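Local coordinates for fatty acid/retinol binding protein protein 7, isoform A, confirmed BY transcript evidence (Caenorhabditis elegans, PDB 2W9Y) that probably binds fatty acids and retinoids, as a secreted lipid carrier of the nematode FAR family, at residues 48-52 / 66-70; 16-20 / 72-76; 34-39 / 54-59; 3-8 / 98-103. One frame throughout, in Å; residues are numbered along the deposited sequence. Where two conformers were deposited one is given.

The four contacts join parts of one all-helical chain of the FAR family. Contacts 1 and 2 share helix 60-75, and their centres are 11 Å apart. V69 links them: its CG1 lies 3.4 Å from Q20 CD. Contacts 1 and 3 share helix 51-58, again with centres 11 Å apart; M51 SD reaches F39 CD1 at 3.9 Å. Contact 4 joins the N-terminal arm to helix 82-104. It meets contact 3 at L35 CB and T103 CG2, 3.5 Å apart, and contact 2 at F16 CZ and T98 CG2, 3.9 Å apart. Contacts 2 and 3 are farthest apart, with centres about 21 Å apart. No contact can be tied to a cargo pocket from this geometry alone.

Contact 1 (48-52 / 66-70); sequences CGEMI and LATVL
I52, L70 and L66 carry most of this contact. Segment 66-70 is regular helix. Segment 48-52 leads from a turn into helix 51-58. The two run in opposite senses: the CA atoms of I52 and A67 are 6.3 Å apart, and those of C48 and L70 are 7.4 Å apart. I52 is in the mt rotamer. I52 CD1 meets A67 CA at 3.5 Å and L70 CD2 at 3.7 Å; I52 CG1 lies 4.2 Å from L66 CG. This is the apolar seam of a helical hairpin, formed by helix 51-58 and the helix that follows it, 60-75. L70 (chi1 -83°, chi2 57°) sets its CD2 against the entering turn, 3.3 Å from C48 C, 3.4 Å from C48 CB and 3.2 Å from G49 N. L66, in the tp rotamer, presents CD1 to C48 SG at 3.9 Å and CD2 to M51 CB at 4.3 Å. L66 also touches F23 of helix 18-26.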
loop_
_atom_site.group_PDB
_atom_site.type_symbol
_atom_site.label_atom_id
_atom_site.label_comp_id
_atom_site.label_asym_id
_atom_site.label_seq_id
_atom_site.Cartn_x
_atom_site.Cartn_y
_atom_site.Cartn_z
ATOM N N CYS A 48 1.848 0.548 8.549
ATOM C CA CYS A 48 1.203 -0.581 9.219
ATOM C C CYS A 48 2.111 -1.215 10.245
ATOM O O CYS A 48 1.655 -1.977 11.098
ATOM C CB CYS A 48 0.737 -1.626 8.198
ATOM S SG CYS A 48 -0.739 -1.068 7.330
ATOM N N GLY A 49 3.390 -0.895 10.169
ATOM C CA GLY A 49 4.330 -1.409 11.144
ATOM C C GLY A 49 3.609 -1.596 12.464
ATOM O O GLY A 49 3.460 -2.702 12.954
ATOM N N GLU A 50 3.111 -0.512 13.031
ATOM C CA GLU A 50 2.526 -0.575 14.370
ATOM C C GLU A 50 1.024 -0.927 14.365
ATOM O O GLU A 50 0.422 -1.234 15.407
ATOM C CB GLU A 50 2.776 0.750 15.110
ATOM C CG GLU A 50 2.340 0.748 16.579
ATOM C CD GLU A 50 2.682 2.052 17.280
ATOM O OE1 GLU A 50 3.881 2.286 17.534
ATOM O OE2 GLU A 50 1.749 2.841 17.563
ATOM N N MET A 51 0.404 -0.884 13.202
ATOM C CA MET A 51 -1.001 -1.217 13.156
ATOM C C MET A 51 -1.149 -2.698 13.495
ATOM O O MET A 51 -2.154 -3.119 14.063
ATOM C CB MET A 51 -1.573 -0.907 11.770
ATOM C CG MET A 51 -1.442 0.546 11.321
ATOM S SD MET A 51 -2.431 1.704 12.321
ATOM C CE MET A 51 -2.076 3.291 11.530
ATOM N N ILE A 52 -0.128 -3.486 13.153
ATOM C CA ILE A 52 -0.198 -4.936 13.276
ATOM C C ILE A 52 -0.505 -5.415 14.699
ATOM O O ILE A 52 -1.360 -6.259 14.911
ATOM C CB ILE A 52 1.086 -5.561 12.806
ATOM C CG1 ILE A 52 1.139 -5.508 11.284
ATOM C CG2 ILE A 52 1.185 -7.010 13.299
ATOM C CD1 ILE A 52 2.475 -5.908 10.755
ATOM N N LEU A 66 -2.209 -8.905 7.614
ATOM C CA LEU A 66 -1.584 -7.586 7.477
ATOM C C LEU A 66 -0.024 -7.712 7.565
ATOM O O LEU A 66 0.678 -7.139 6.786
ATOM C CB LEU A 66 -2.164 -6.684 8.579
ATOM C CG LEU A 66 -1.805 -5.216 8.366
ATOM C CD1 LEU A 66 -2.048 -4.753 6.928
ATOM C CD2 LEU A 66 -2.601 -4.367 9.394
ATOM N N ALA A 67 0.511 -8.451 8.541
ATOM C CA ALA A 67 1.962 -8.680 8.652
ATOM C C ALA A 67 2.554 -9.278 7.378
ATOM O O ALA A 67 3.693 -8.980 7.009
ATOM C CB ALA A 67 2.281 -9.608 9.808
ATOM N N THR A 68 1.782 -10.139 6.726
ATOM C CA THR A 68 2.235 -10.756 5.463
ATOM C C THR A 68 2.371 -9.722 4.343
ATOM O O THR A 68 3.304 -9.782 3.513
ATOM C CB THR A 68 1.248 -11.956 5.063
ATOM O OG1 THR A 68 1.515 -13.066 5.934
ATOM C CG2 THR A 68 1.505 -12.416 3.647
ATOM N N VAL A 69 1.486 -8.715 4.338
ATOM C CA VAL A 69 1.593 -7.659 3.360
ATOM C C VAL A 69 2.931 -6.924 3.605
ATOM O O VAL A 69 3.722 -6.716 2.687
ATOM C CB VAL A 69 0.460 -6.646 3.485
ATOM C CG1 VAL A 69 0.632 -5.528 2.511
ATOM C CG2 VAL A 69 -0.908 -7.309 3.181
ATOM N N LEU A 70 3.218 -6.570 4.845
ATOM C CA LEU A 70 4.424 -5.792 5.130
ATOM C C LEU A 70 5.687 -6.591 4.832
ATOM O O LEU A 70 6.676 -6.073 4.327
ATOM C CB LEU A 70 4.379 -5.318 6.578
ATOM C CG LEU A 70 3.552 -4.012 6.815
ATOM C CD1 LEU A 70 2.115 -4.116 6.353
ATOM C CD2 LEU A 70 3.566 -3.443 8.276
#

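Contact 2 (16-20 / 72-76); sequences FPTEQ and GNKKR
Polar side chains dominate this contact. P17 is the N-cap residue of helix 18-26. Segment 72-76 lies at the C-terminal part of helix 60-75. The nearest CA pairs are E19 with G72 at 6.7 Å and P17 with N73 at 7.6 Å. E19 (chi1 53°) forms a bidentate salt bridge with the extended R76: R76 NE donates to E19 OE1 and R76 NH2 to E19 OE2, each at 2.7 Å. E19 OE1 also accepts from N73 ND2 at 3.0 Å. N73 and Q20 pair their amides reciprocally. N73 ND2 gives to Q20 OE1 at 3.0 Å, and Q20 NE2 gives to N73 OD1 at 2.9 Å. Q20 reaches this position with chi1 -96° and chi2 85°. P17 covers one face of the guanidinium, with P17 CB 3.5 Å from R76 CZ. R76 NH2 has a second acidic partner, D137, which also bonds T18 OG1; R76 NH1 bonds N135. G72 has no side chain, and a CB there would crowd E19 OE1. The result is a bidentate arginine-glutamate salt bridge beside a reciprocal amide pair, joining two helices and the C-terminal tail of the all-helical FAR fold.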
loop_
_atom_site.group_PDB
_atom_site.type_symbol
_atom_site.label_atom_id
_atom_site.label_comp_id
_atom_site.label_asym_id
_atom_site.label_seq_id
_atom_site.Cartn_x
_atom_site.Cartn_y
_atom_site.Cartn_z
ATOM N N PHE A 16 -0.422 0.112 -6.642
ATOM C CA PHE A 16 -0.648 -0.822 -5.529
ATOM C C PHE A 16 0.164 -2.133 -5.736
ATOM O O PHE A 16 0.021 -2.751 -6.772
ATOM C CB PHE A 16 -2.168 -1.198 -5.395
ATOM C CG PHE A 16 -2.908 -0.347 -4.382
ATOM C CD1 PHE A 16 -3.061 1.052 -4.552
ATOM C CD2 PHE A 16 -3.391 -0.920 -3.230
ATOM C CE1 PHE A 16 -3.704 1.821 -3.583
ATOM C CE2 PHE A 16 -4.047 -0.180 -2.276
ATOM C CZ PHE A 16 -4.201 1.197 -2.438
ATOM N N PRO A 17 1.015 -2.511 -4.773
ATOM C CA PRO A 17 1.565 -3.902 -4.867
ATOM C C PRO A 17 0.466 -4.946 -4.782
ATOM O O PRO A 17 -0.588 -4.701 -4.196
ATOM C CB PRO A 17 2.475 -4.018 -3.647
ATOM C CG PRO A 17 2.870 -2.524 -3.299
ATOM C CD PRO A 17 1.575 -1.777 -3.588
ATOM N N THR A 18 0.711 -6.096 -5.398
ATOM C CA THR A 18 -0.230 -7.231 -5.423
ATOM C C THR A 18 -0.682 -7.619 -4.030
ATOM O O THR A 18 -1.932 -7.834 -3.790
ATOM C CB THR A 18 0.332 -8.433 -6.216
ATOM O OG1 THR A 18 0.403 -8.027 -7.611
ATOM C CG2 THR A 18 -0.671 -9.637 -6.137
ATOM N N GLU A 19 0.283 -7.633 -3.103
ATOM C CA GLU A 19 -0.046 -8.074 -1.772
ATOM C C GLU A 19 -1.060 -7.133 -1.065
ATOM O O GLU A 19 -1.950 -7.631 -0.367
ATOM C CB GLU A 19 1.198 -8.323 -0.915
ATOM C CG GLU A 19 2.204 -7.110 -0.863
ATOM C CD GLU A 19 3.311 -7.174 -1.942
ATOM O OE1 GLU A 19 4.468 -6.686 -1.661
ATOM O OE2 GLU A 19 3.046 -7.674 -3.070
ATOM N N GLN A 20 -0.964 -5.816 -1.267
ATOM C CA GLN A 20 -1.983 -4.903 -0.711
ATOM C C GLN A 20 -3.350 -5.200 -1.306
ATOM O O GLN A 20 -4.319 -5.193 -0.571
ATOM C CB GLN A 20 -1.654 -3.403 -0.911
ATOM C CG GLN A 20 -0.952 -2.703 0.316
ATOM C CD GLN A 20 0.575 -2.912 0.302
ATOM O OE1 GLN A 20 1.125 -3.644 -0.521
ATOM N NE2 GLN A 20 1.247 -2.275 1.220
ATOM N N GLY A 72 5.947 -8.808 2.499
ATOM C CA GLY A 72 5.970 -8.789 1.058
ATOM C C GLY A 72 6.579 -7.534 0.481
ATOM O O GLY A 72 7.371 -7.589 -0.495
ATOM N N ASN A 73 6.227 -6.401 1.068
ATOM C CA ASN A 73 6.663 -5.113 0.603
ATOM C C ASN A 73 8.214 -5.038 0.757
ATOM O O ASN A 73 8.898 -4.382 -0.011
ATOM C CB ASN A 73 6.025 -3.987 1.434
ATOM C CG ASN A 73 4.573 -3.693 1.124
ATOM O OD1 ASN A 73 4.018 -2.801 1.771
ATOM N ND2 ASN A 73 3.963 -4.360 0.139
ATOM N N LYS A 74 8.758 -5.742 1.755
ATOM C CA LYS A 74 10.197 -5.568 2.072
ATOM C C LYS A 74 11.050 -5.979 0.944
ATOM O O LYS A 74 12.031 -5.277 0.625
ATOM C CB LYS A 74 10.588 -6.420 3.300
ATOM C CG LYS A 74 9.999 -5.928 4.593
ATOM C CD LYS A 74 10.433 -6.859 5.779
ATOM C CE LYS A 74 9.675 -6.494 7.063
ATOM N NZ LYS A 74 9.951 -7.517 8.114
ATOM N N LYS A 75 10.682 -7.090 0.317
ATOM C CA LYS A 75 11.499 -7.705 -0.726
ATOM C C LYS A 75 11.687 -6.668 -1.830
ATOM O O LYS A 75 12.705 -6.657 -2.522
ATOM C CB LYS A 75 10.792 -8.961 -1.273
ATOM C CG LYS A 75 11.589 -9.616 -2.354
ATOM C CD LYS A 75 11.328 -11.115 -2.535
ATOM C CE LYS A 75 12.426 -11.698 -3.435
ATOM N NZ LYS A 75 13.697 -12.190 -2.788
ATOM N N ARG A 76 10.691 -5.805 -2.002
ATOM C CA ARG A 76 10.663 -4.918 -3.169
ATOM C C ARG A 76 11.776 -3.884 -3.040
ATOM O O ARG A 76 12.104 -3.209 -3.978
ATOM C CB ARG A 76 9.302 -4.201 -3.241
ATOM C CG ARG A 76 8.137 -5.203 -3.619
ATOM C CD ARG A 76 6.803 -4.594 -3.395
ATOM N NE ARG A 76 5.721 -5.582 -3.770
ATOM C CZ ARG A 76 5.219 -5.731 -5.005
ATOM N NH1 ARG A 76 5.584 -4.954 -6.047
ATOM N NH2 ARG A 76 4.274 -6.665 -5.207
#

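Contact 3 (34-39 / 54-59); sequences VLHEVF and EVSKKH
The salt bridge between E37 and K58 is the polar link of this contact. K58 NZ lies 3.1 Å from E37 OE2, and the hydrogen bond is weak. H59 caps the next helix: its ND1 bonds the backbone N of L62. H59 is the first residue after helix 51-58 to leave helical phi/psi (-161°/93°), and the N-cap of helix 60-75. E54 OE1 has no polar partner in the model. E54 OE1 sits 3.2 Å from V38 CG1. Inside these groups the packing is apolar. The axes of the helical segments 34-39 and 54-58 come within 9.8 Å, with 137° between their N-to-C directions. The nearest CA pair is V38 and V55, 6.4 Å apart. V55, with chi1 173°, is a knob in the hole formed by V34, L35, V38 and F39. V55 CG2 lies 3.9 Å from L35 CD2, 4.1 Å from V38 CG1 and 4.3 Å from F39 CE1. V34 and V38 are also in the t rotamer. V34 CG1 packs on K58 CB at 3.9 Å and on H59 CB at 4.1 Å. V38 CG2 touches K58 CD at 3.7 Å. This one knob-in-hole fit joins helix 51-58 to helix 32-39. Helix 60-75 adds L62 against V34, L35 and V55, and L66 against V55. Helix 82-104 meets L35 through T103 and F39 through C100, T103 and V104.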
loop_
_atom_site.group_PDB
_atom_site.type_symbol
_atom_site.label_atom_id
_atom_site.label_comp_id
_atom_site.label_asym_id
_atom_site.label_seq_id
_atom_site.Cartn_x
_atom_site.Cartn_y
_atom_site.Cartn_z
ATOM N N VAL A 34 -13.091 -4.049 12.093
ATOM C CA VAL A 34 -11.878 -4.169 12.946
ATOM C C VAL A 34 -10.830 -3.180 12.437
ATOM O O VAL A 34 -10.265 -2.410 13.205
ATOM C CB VAL A 34 -11.268 -5.593 12.947
ATOM C CG1 VAL A 34 -9.922 -5.643 13.763
ATOM C CG2 VAL A 34 -12.262 -6.631 13.473
ATOM N N LEU A 35 -10.598 -3.133 11.129
ATOM C CA LEU A 35 -9.596 -2.183 10.609
ATOM C C LEU A 35 -10.040 -0.749 10.841
ATOM O O LEU A 35 -9.251 0.104 11.198
ATOM C CB LEU A 35 -9.418 -2.396 9.078
ATOM C CG LEU A 35 -8.850 -3.808 8.779
ATOM C CD1 LEU A 35 -8.735 -4.062 7.281
ATOM C CD2 LEU A 35 -7.455 -3.992 9.528
ATOM N N HIS A 36 -11.318 -0.485 10.610
ATOM C CA HIS A 36 -11.887 0.834 10.855
ATOM C C HIS A 36 -11.616 1.267 12.278
ATOM O O HIS A 36 -11.071 2.342 12.496
ATOM C CB HIS A 36 -13.437 0.776 10.614
ATOM C CG HIS A 36 -14.093 2.116 10.496
ATOM N ND1 HIS A 36 -14.380 2.907 11.583
ATOM C CD2 HIS A 36 -14.571 2.773 9.421
ATOM C CE1 HIS A 36 -14.957 4.023 11.187
ATOM N NE2 HIS A 36 -15.106 3.962 9.875
ATOM N N GLU A 37 -12.039 0.476 13.262
ATOM C CA GLU A 37 -11.814 0.860 14.670
ATOM C C GLU A 37 -10.317 1.177 14.963
ATOM O O GLU A 37 -9.960 2.164 15.658
ATOM C CB GLU A 37 -12.366 -0.264 15.568
ATOM C CG GLU A 37 -12.525 -0.018 17.072
ATOM C CD GLU A 37 -12.867 -1.323 17.842
ATOM O OE1 GLU A 37 -13.295 -2.323 17.198
ATOM O OE2 GLU A 37 -12.725 -1.350 19.098
ATOM N N VAL A 38 -9.421 0.378 14.438
ATOM C CA VAL A 38 -8.014 0.563 14.789
ATOM C C VAL A 38 -7.437 1.737 14.075
ATOM O O VAL A 38 -6.748 2.547 14.719
ATOM C CB VAL A 38 -7.142 -0.668 14.456
ATOM C CG1 VAL A 38 -5.648 -0.317 14.648
ATOM C CG2 VAL A 38 -7.521 -1.790 15.357
ATOM N N PHE A 39 -7.707 1.869 12.767
ATOM C CA PHE A 39 -7.085 2.933 11.943
ATOM C C PHE A 39 -7.640 4.297 12.360
ATOM O O PHE A 39 -6.962 5.300 12.245
ATOM C CB PHE A 39 -7.313 2.770 10.423
ATOM C CG PHE A 39 -6.681 1.547 9.803
ATOM C CD1 PHE A 39 -5.780 0.730 10.511
ATOM C CD2 PHE A 39 -6.989 1.209 8.483
ATOM C CE1 PHE A 39 -5.229 -0.422 9.913
ATOM C CE2 PHE A 39 -6.450 0.096 7.875
ATOM C CZ PHE A 39 -5.544 -0.731 8.585
ATOM N N GLU A 54 -1.974 -3.670 17.205
ATOM C CA GLU A 54 -3.339 -3.324 17.569
ATOM C C GLU A 54 -4.417 -4.155 16.845
ATOM O O GLU A 54 -5.410 -4.613 17.463
ATOM C CB GLU A 54 -3.569 -1.847 17.265
ATOM C CG GLU A 54 -2.797 -0.913 18.197
ATOM C CD GLU A 54 -2.748 0.509 17.647
ATOM O OE1 GLU A 54 -3.639 0.859 16.842
ATOM O OE2 GLU A 54 -1.827 1.281 18.011
ATOM N N VAL A 55 -4.238 -4.350 15.544
ATOM C CA VAL A 55 -5.171 -5.179 14.828
ATOM C C VAL A 55 -5.195 -6.601 15.366
ATOM O O VAL A 55 -6.279 -7.210 15.496
ATOM C CB VAL A 55 -4.853 -5.234 13.283
ATOM C CG1 VAL A 55 -5.749 -6.257 12.578
ATOM C CG2 VAL A 55 -4.948 -3.833 12.575
ATOM N N SER A 56 -4.021 -7.155 15.682
ATOM C CA SER A 56 -3.946 -8.597 15.980
ATOM C C SER A 56 -4.544 -8.861 17.364
ATOM O O SER A 56 -5.096 -9.922 17.618
ATOM C CB SER A 56 -2.502 -9.102 15.904
ATOM O OG SER A 56 -1.857 -8.673 14.713
ATOM N N LYS A 57 -4.438 -7.865 18.230
ATOM C CA LYS A 57 -5.068 -7.860 19.557
ATOM C C LYS A 57 -6.572 -8.123 19.415
ATOM O O LYS A 57 -7.188 -8.827 20.214
ATOM C CB LYS A 57 -4.843 -6.486 20.209
ATOM C CG LYS A 57 -5.834 -6.087 21.327
ATOM C CD LYS A 57 -5.206 -5.071 22.316
ATOM C CE LYS A 57 -6.026 -4.923 23.610
ATOM N NZ LYS A 57 -5.176 -4.594 24.802
ATOM N N LYS A 58 -7.152 -7.528 18.377
ATOM C CA LYS A 58 -8.578 -7.634 18.129
ATOM C C LYS A 58 -8.996 -8.826 17.275
ATOM O O LYS A 58 -10.073 -9.343 17.472
ATOM C CB LYS A 58 -9.068 -6.334 17.528
ATOM C CG LYS A 58 -9.258 -5.258 18.586
ATOM C CD LYS A 58 -9.090 -3.884 18.024
ATOM C CE LYS A 58 -10.001 -2.847 18.742
ATOM N NZ LYS A 58 -10.409 -3.204 20.154
ATOM N N HIS A 59 -8.121 -9.274 16.382
ATOM C CA HIS A 59 -8.390 -10.285 15.372
ATOM C C HIS A 59 -7.031 -10.855 14.875
ATOM O O HIS A 59 -6.382 -10.277 13.967
ATOM C CB HIS A 59 -9.105 -9.638 14.195
ATOM C CG HIS A 59 -9.787 -10.630 13.311
ATOM N ND1 HIS A 59 -9.099 -11.585 12.593
ATOM C CD2 HIS A 59 -11.099 -10.840 13.059
ATOM C CE1 HIS A 59 -9.953 -12.332 11.913
ATOM N NE2 HIS A 59 -11.178 -11.894 12.169
#

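Contact 4 (3-8 / 98-103); sequences MSVASL and TLCSLT
L102 lies against the N-terminal arm and overlaps five of its residues. It has the largest buried area in this contact. The arm, residues 3-8, packs on helix 82-104, the longest helix of the all-helical FAR fold. The arm has a left-handed residue at S4 (phi 66°, psi 37°), then a short 3-10 turn at 5-7. Within it, S7 N bonds S4 O at 3.0 Å and L8 N bonds V5 O at 3.1 Å. S7 OG, with chi1 63°, also donates to S4 O at a very short 2.4 Å. L102 adopts the tp rotamer. L102 CG lies 3.4 Å from M3 O, and L102 CD1 lies 3.9 Å from S4 O and 4.0 Å from S7 OG. L102 CD2 lies 3.8 Å from V5 CA and 4.2 Å from L8 CG. At one end of the arm, L8 CD2 meets T98 CG2 at 3.7 Å; T98 OG1 is bonded to M94 O of its own helix. At the other end is M3, whose CA is 6.7 Å from that of T103. The mmm rotamer of M3 curls M3 CE back to L99 CD1 at 3.6 Å. Around this contact, V5 and L99 both touch helix 18-26, and M3 touches K32. M3 CE also lies 3.2 Å from T103 OG1, whose hydrogen bond goes to L99 O at 2.9 Å.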
loop_
_atom_site.group_PDB
_atom_site.type_symbol
_atom_site.label_atom_id
_atom_site.label_comp_id
_atom_site.label_asym_id
_atom_site.label_seq_id
_atom_site.Cartn_x
_atom_site.Cartn_y
_atom_site.Cartn_z
ATOM N N MET A 3 -14.300 -3.828 1.051
ATOM C CA MET A 3 -13.374 -2.709 0.895
ATOM C C MET A 3 -13.617 -1.660 -0.195
ATOM O O MET A 3 -13.237 -0.495 -0.021
ATOM C CB MET A 3 -11.945 -3.219 0.856
ATOM C CG MET A 3 -11.521 -3.726 2.228
ATOM S SD MET A 3 -11.247 -2.342 3.405
ATOM C CE MET A 3 -9.924 -1.460 2.569
ATOM N N SER A 4 -14.224 -2.032 -1.310
ATOM C CA SER A 4 -14.450 -1.095 -2.425
ATOM C C SER A 4 -13.117 -0.621 -3.085
ATOM O O SER A 4 -13.022 0.523 -3.527
ATOM C CB SER A 4 -15.271 0.150 -2.012
ATOM O OG SER A 4 -16.514 -0.115 -1.370
ATOM N N VAL A 5 -12.125 -1.489 -3.197
ATOM C CA VAL A 5 -10.874 -1.136 -3.967
ATOM C C VAL A 5 -11.122 -0.646 -5.390
ATOM O O VAL A 5 -10.415 0.215 -5.907
ATOM C CB VAL A 5 -9.933 -2.363 -4.067
ATOM C CG1 VAL A 5 -8.864 -2.122 -5.144
ATOM C CG2 VAL A 5 -9.251 -2.594 -2.665
ATOM N N ALA A 6 -12.137 -1.186 -6.038
ATOM C CA ALA A 6 -12.410 -0.814 -7.406
ATOM C C ALA A 6 -12.849 0.633 -7.556
ATOM O O ALA A 6 -12.761 1.204 -8.660
ATOM C CB ALA A 6 -13.490 -1.725 -7.975
ATOM N N SER A 7 -13.306 1.236 -6.465
ATOM C CA SER A 7 -13.777 2.620 -6.501
ATOM C C SER A 7 -12.609 3.647 -6.525
ATOM O O SER A 7 -12.851 4.864 -6.742
ATOM C CB SER A 7 -14.647 2.906 -5.284
ATOM O OG SER A 7 -13.827 2.761 -4.107
ATOM N N LEU A 8 -11.381 3.168 -6.295
ATOM C CA LEU A 8 -10.196 4.032 -6.262
ATOM C C LEU A 8 -9.913 4.589 -7.668
ATOM O O LEU A 8 -10.249 3.965 -8.657
ATOM C CB LEU A 8 -8.949 3.254 -5.779
ATOM C CG LEU A 8 -8.991 2.825 -4.320
ATOM C CD1 LEU A 8 -7.691 2.082 -4.010
ATOM C CD2 LEU A 8 -9.055 4.134 -3.481
ATOM N N THR A 98 -3.719 5.687 1.287
ATOM C CA THR A 98 -4.930 5.379 0.574
ATOM C C THR A 98 -5.762 4.291 1.178
ATOM O O THR A 98 -6.998 4.430 1.303
ATOM C CB THR A 98 -4.574 4.945 -0.884
ATOM O OG1 THR A 98 -3.902 6.029 -1.525
ATOM C CG2 THR A 98 -5.803 4.634 -1.685
ATOM N N LEU A 99 -5.119 3.174 1.488
ATOM C CA LEU A 99 -5.826 2.033 2.012
ATOM C C LEU A 99 -6.425 2.365 3.361
ATOM O O LEU A 99 -7.568 1.974 3.657
ATOM C CB LEU A 99 -4.899 0.838 2.144
ATOM C CG LEU A 99 -5.483 -0.583 2.242
ATOM C CD1 LEU A 99 -6.653 -0.843 1.257
ATOM C CD2 LEU A 99 -4.346 -1.600 1.973
ATOM N N CYS A 100 -5.699 3.150 4.148
ATOM C CA CYS A 100 -6.239 3.650 5.438
ATOM C C CYS A 100 -7.496 4.529 5.185
ATOM O O CYS A 100 -8.520 4.351 5.790
ATOM C CB CYS A 100 -5.180 4.448 6.205
ATOM S SG CYS A 100 -5.797 5.136 7.763
ATOM N N SER A 101 -7.436 5.422 4.214
ATOM C CA SER A 101 -8.562 6.347 3.964
ATOM C C SER A 101 -9.762 5.555 3.464
ATOM O O SER A 101 -10.911 5.848 3.864
ATOM C CB SER A 101 -8.124 7.386 2.932
ATOM O OG SER A 101 -7.111 8.202 3.538
ATOM N N LEU A 102 -9.506 4.579 2.590
ATOM C CA LEU A 102 -10.536 3.766 2.019
ATOM C C LEU A 102 -11.232 3.034 3.164
ATOM O O LEU A 102 -12.481 2.962 3.224
ATOM C CB LEU A 102 -9.952 2.811 0.918
ATOM C CG LEU A 102 -10.979 1.980 0.148
ATOM C CD1 LEU A 102 -12.053 2.816 -0.558
ATOM C CD2 LEU A 102 -10.269 0.932 -0.791
ATOM N N THR A 103 -10.447 2.545 4.110
ATOM C CA THR A 103 -11.005 1.765 5.220
ATOM C C THR A 103 -11.884 2.646 6.134
ATOM O O THR A 103 -12.961 2.224 6.556
ATOM C CB THR A 103 -9.879 1.111 6.050
ATOM O OG1 THR A 103 -9.172 0.183 5.202
ATOM C CG2 THR A 103 -10.493 0.417 7.302
#